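Local coordinates for protein pectate lyase (Cellvibrio cellulosa, PDB 1GXM) that cleaves the pectin backbone polymer polygalacturonate by anti-beta-elimination through this catalytic module, a family 10 polysaccharide lyase, at residues V191-H196 with L211-G216. Sequence-based numbering, arbitrary orientation.
Sequences VWCAQH and LESLSG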
ATOM      1  N   VAL A 191      11.580  -4.157   7.909  1.00  7.85           N
ATOM      2  CA  VAL A 191      10.405  -3.727   7.161  1.00  7.77           C
ATOM      3  C   VAL A 191       9.696  -4.952   6.581  1.00  7.76           C
ATOM      4  O   VAL A 191       9.683  -6.000   7.220  1.00  8.59           O
ATOM      5  CB  VAL A 191      10.734  -2.625   6.133  1.00  8.63           C
ATOM      6  CG1 VAL A 191      11.169  -1.368   6.845  1.00  8.18           C
ATOM      7  CG2 VAL A 191      11.775  -3.072   5.107  1.00  9.11           C
ATOM      8  N   TRP A 192       9.090  -4.813   5.407  1.00  7.08           N
ATOM      9  CA  TRP A 192       8.237  -5.836   4.858  1.00  7.05           C
ATOM     10  C   TRP A 192       8.617  -6.104   3.426  1.00  6.80           C
ATOM     11  O   TRP A 192       9.150  -5.255   2.731  1.00  8.04           O
ATOM     12  CB  TRP A 192       6.748  -5.401   4.882  1.00  7.25           C
ATOM     13  CG  TRP A 192       6.268  -5.164   6.264  1.00  8.01           C
ATOM     14  CD1 TRP A 192       5.615  -6.049   7.059  1.00  8.16           C
ATOM     15  CD2 TRP A 192       6.488  -3.998   7.062  1.00  7.53           C
ATOM     16  NE1 TRP A 192       5.393  -5.501   8.288  1.00  9.11           N
ATOM     17  CE2 TRP A 192       5.914  -4.240   8.324  1.00  7.53           C
ATOM     18  CE3 TRP A 192       7.080  -2.758   6.824  1.00  8.54           C
ATOM     19  CZ2 TRP A 192       5.947  -3.303   9.350  1.00  9.14           C
ATOM     20  CZ3 TRP A 192       7.118  -1.837   7.825  1.00  8.40           C
ATOM     21  CH2 TRP A 192       6.578  -2.115   9.089  1.00  8.58           C
ATOM     22  N   CYS A 193       8.297  -7.301   2.985  1.00  7.18           N
ATOM     23  CA  CYS A 193       8.295  -7.659   1.579  1.00  7.40           C
ATOM     24  C   CYS A 193       7.052  -7.087   0.934  1.00  7.19           C
ATOM     25  O   CYS A 193       6.084  -6.769   1.585  1.00  8.06           O
ATOM     26  CB  CYS A 193       8.302  -9.191   1.449  1.00  7.38           C
ATOM     27  SG  CYS A 193       8.696  -9.783  -0.190  1.00  8.36           S
ATOM     28  N   ALA A 194       7.062  -6.975  -0.384  1.00  7.51           N
ATOM     29  CA  ALA A 194       5.885  -6.482  -1.082  1.00  7.54           C
ATOM     30  C   ALA A 194       4.702  -7.424  -0.934  1.00  7.71           C
ATOM     31  O   ALA A 194       3.568  -7.015  -1.074  1.00  7.85           O
ATOM     32  CB  ALA A 194       6.165  -6.220  -2.519  1.00  7.40           C
ATOM     33  N   GLN A 195       4.969  -8.684  -0.646  1.00  7.33           N
ATOM     34  CA  GLN A 195       3.905  -9.621  -0.367  1.00  7.94           C
ATOM     35  C   GLN A 195       4.418 -10.665   0.607  1.00  7.60           C
ATOM     36  O   GLN A 195       5.590 -11.029   0.574  1.00  7.95           O
ATOM     37  CB  GLN A 195       3.328 -10.252  -1.634  1.00  8.08           C
ATOM     38  CG  GLN A 195       4.324 -10.874  -2.538  1.00  9.14           C
ATOM     39  CD  GLN A 195       5.205  -9.880  -3.275  1.00  7.62           C
ATOM     40  OE1 GLN A 195       4.706  -8.879  -3.813  1.00  8.98           O
ATOM     41  NE2 GLN A 195       6.485 -10.170  -3.357  1.00  8.41           N
ATOM     42  N   HIS A 196       3.515 -11.108   1.485  1.00  8.09           N
ATOM     43  CA  HIS A 196       3.806 -12.091   2.523  1.00  8.39           C
ATOM     44  C   HIS A 196       2.716 -13.136   2.530  1.00  8.57           C
ATOM     45  O   HIS A 196       1.597 -12.886   2.100  1.00  8.75           O
ATOM     46  CB  HIS A 196       3.820 -11.453   3.910  1.00  8.64           C
ATOM     47  CG  HIS A 196       5.024 -10.626   4.214  1.00  8.48           C
ATOM     48  ND1 HIS A 196       5.958 -11.014   5.144  1.00  8.55           N
ATOM     49  CD2 HIS A 196       5.451  -9.434   3.726  1.00  8.99           C
ATOM     50  CE1 HIS A 196       6.906 -10.093   5.223  1.00  7.81           C
ATOM     51  NE2 HIS A 196       6.617  -9.121   4.375  1.00  8.33           N
ATOM     52  N   LEU A 211      10.973 -10.915  -6.115  1.00  7.87           N
ATOM     53  CA  LEU A 211      11.429 -11.992  -5.266  1.00  7.79           C
ATOM     54  C   LEU A 211      11.229 -11.652  -3.806  1.00  7.47           C
ATOM     55  O   LEU A 211      10.960 -10.532  -3.430  1.00  7.94           O
ATOM     56  CB  LEU A 211      12.890 -12.273  -5.567  1.00  7.98           C
ATOM     57  CG  LEU A 211      13.250 -12.558  -7.015  1.00  9.07           C
ATOM     58  CD1 LEU A 211      14.700 -12.958  -7.096  1.00  9.65           C
ATOM     59  CD2 LEU A 211      12.412 -13.686  -7.570  1.00 10.06           C
ATOM     60  N   GLU A 212      11.438 -12.648  -2.975  1.00  8.13           N
ATOM     61  CA  GLU A 212      11.419 -12.464  -1.537  1.00  8.19           C
ATOM     62  C   GLU A 212      12.518 -11.492  -1.160  1.00  7.91           C
ATOM     63  O   GLU A 212      13.654 -11.635  -1.575  1.00  8.53           O
ATOM     64  CB  GLU A 212      11.648 -13.787  -0.801  1.00  8.35           C
ATOM     65  CG  GLU A 212      10.756 -14.946  -1.268  1.00 10.02           C
ATOM     66  CD  GLU A 212      11.380 -15.790  -2.384  1.00 12.02           C
ATOM     67  OE1 GLU A 212      12.079 -15.263  -3.291  1.00 10.87           O
ATOM     68  OE2 GLU A 212      11.188 -17.027  -2.379  1.00 15.25           O
ATOM     69  N   SER A 213      12.152 -10.525  -0.340  1.00  7.73           N
ATOM     70  CA  SER A 213      12.970  -9.356  -0.148  1.00  7.46           C
ATOM     71  C   SER A 213      12.348  -8.437   0.854  1.00  7.27           C
ATOM     72  O   SER A 213      11.182  -8.585   1.201  1.00  7.99           O
ATOM     73  CB  SER A 213      13.099  -8.606  -1.458  1.00  7.67           C
ATOM     74  OG  SER A 213      11.825  -8.328  -1.989  1.00  8.50           O
ATOM     75  N   LEU A 214      13.134  -7.483   1.331  1.00  7.55           N
ATOM     76  CA  LEU A 214      12.550  -6.275   1.917  1.00  7.56           C
ATOM     77  C   LEU A 214      12.261  -5.292   0.810  1.00  7.39           C
ATOM     78  O   LEU A 214      13.083  -5.058  -0.082  1.00  8.02           O
ATOM     79  CB  LEU A 214      13.500  -5.647   2.916  1.00  7.95           C
ATOM     80  CG  LEU A 214      13.877  -6.571   4.066  1.00  8.09           C
ATOM     81  CD1 LEU A 214      14.896  -5.884   4.940  1.00  8.78           C
ATOM     82  CD2 LEU A 214      12.679  -6.952   4.872  1.00  9.25           C
ATOM     83  N   SER A 215      11.078  -4.712   0.872  1.00  7.45           N
ATOM     84  CA  SER A 215      10.617  -3.793  -0.155  1.00  7.19           C
ATOM     85  C   SER A 215      10.911  -2.365   0.230  1.00  7.94           C
ATOM     86  O   SER A 215      10.325  -1.819   1.156  1.00  8.24           O
ATOM     87  CB  SER A 215       9.118  -3.919  -0.370  1.00  8.36           C
ATOM     88  OG  SER A 215       8.673  -2.999  -1.362  1.00  8.34           O
ATOM     89  N   GLY A 216      11.802  -1.735  -0.517  1.00  7.85           N
ATOM     90  CA  GLY A 216      12.066  -0.330  -0.326  1.00  7.95           C
ATOM     91  C   GLY A 216      10.884   0.525  -0.722  1.00  8.62           C
ATOM     92  O   GLY A 216      10.675   1.582  -0.156  1.00  9.58           O
TER
HETATM   93  O   HOH W   1       9.498  -6.909  -2.142  1.00  7.86           O
HETATM   94  O   HOH W   2       8.840  -8.763  -4.120  1.00  8.35           O
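Cys193 packs against the backbone of Ser213, the tight part of the contact. With SG anti to the backbone N (chi1 -166°), the sulphur sits 3.1 Å from Ser213 O, while Cys193 CB lies 3.0 Å from that oxygen. One direct hydrogen bond ties the segments: Ser215 N donates almost straight to Trp192 O over 2.7 Å. Ser215 CB comes within 3.7 Å of Ala194 N, its OG being turned to Glu218 N, and Val191 CG2 rests on Leu214 CB, the side chains crossing at about a right angle.

Toward Leu211 the looser side, still buried, is bridged by two waters. One accepts from Ala194 N and donates to Ser213 OG (2.7 Å), which itself donates to Leu211 O. The second accepts from Gln195 NE2 and donates to Leu211 O, which thus receives two bonds; NE2 also reaches Lys204 O. His196 NE2 accepts from Cys193 N at 2.8 Å.

The contact joins the loop leading into strand 195-196, whose Trp192 packs on helix 219-226, to strand 214-215, paired with strand 280-281. Ser213 O, buried without a hydrogen-bond partner, probably carries a desolvation cost, whereas the waters serve Ala194 N, Ser213 OG, Gln195 NE2 and Leu211 O.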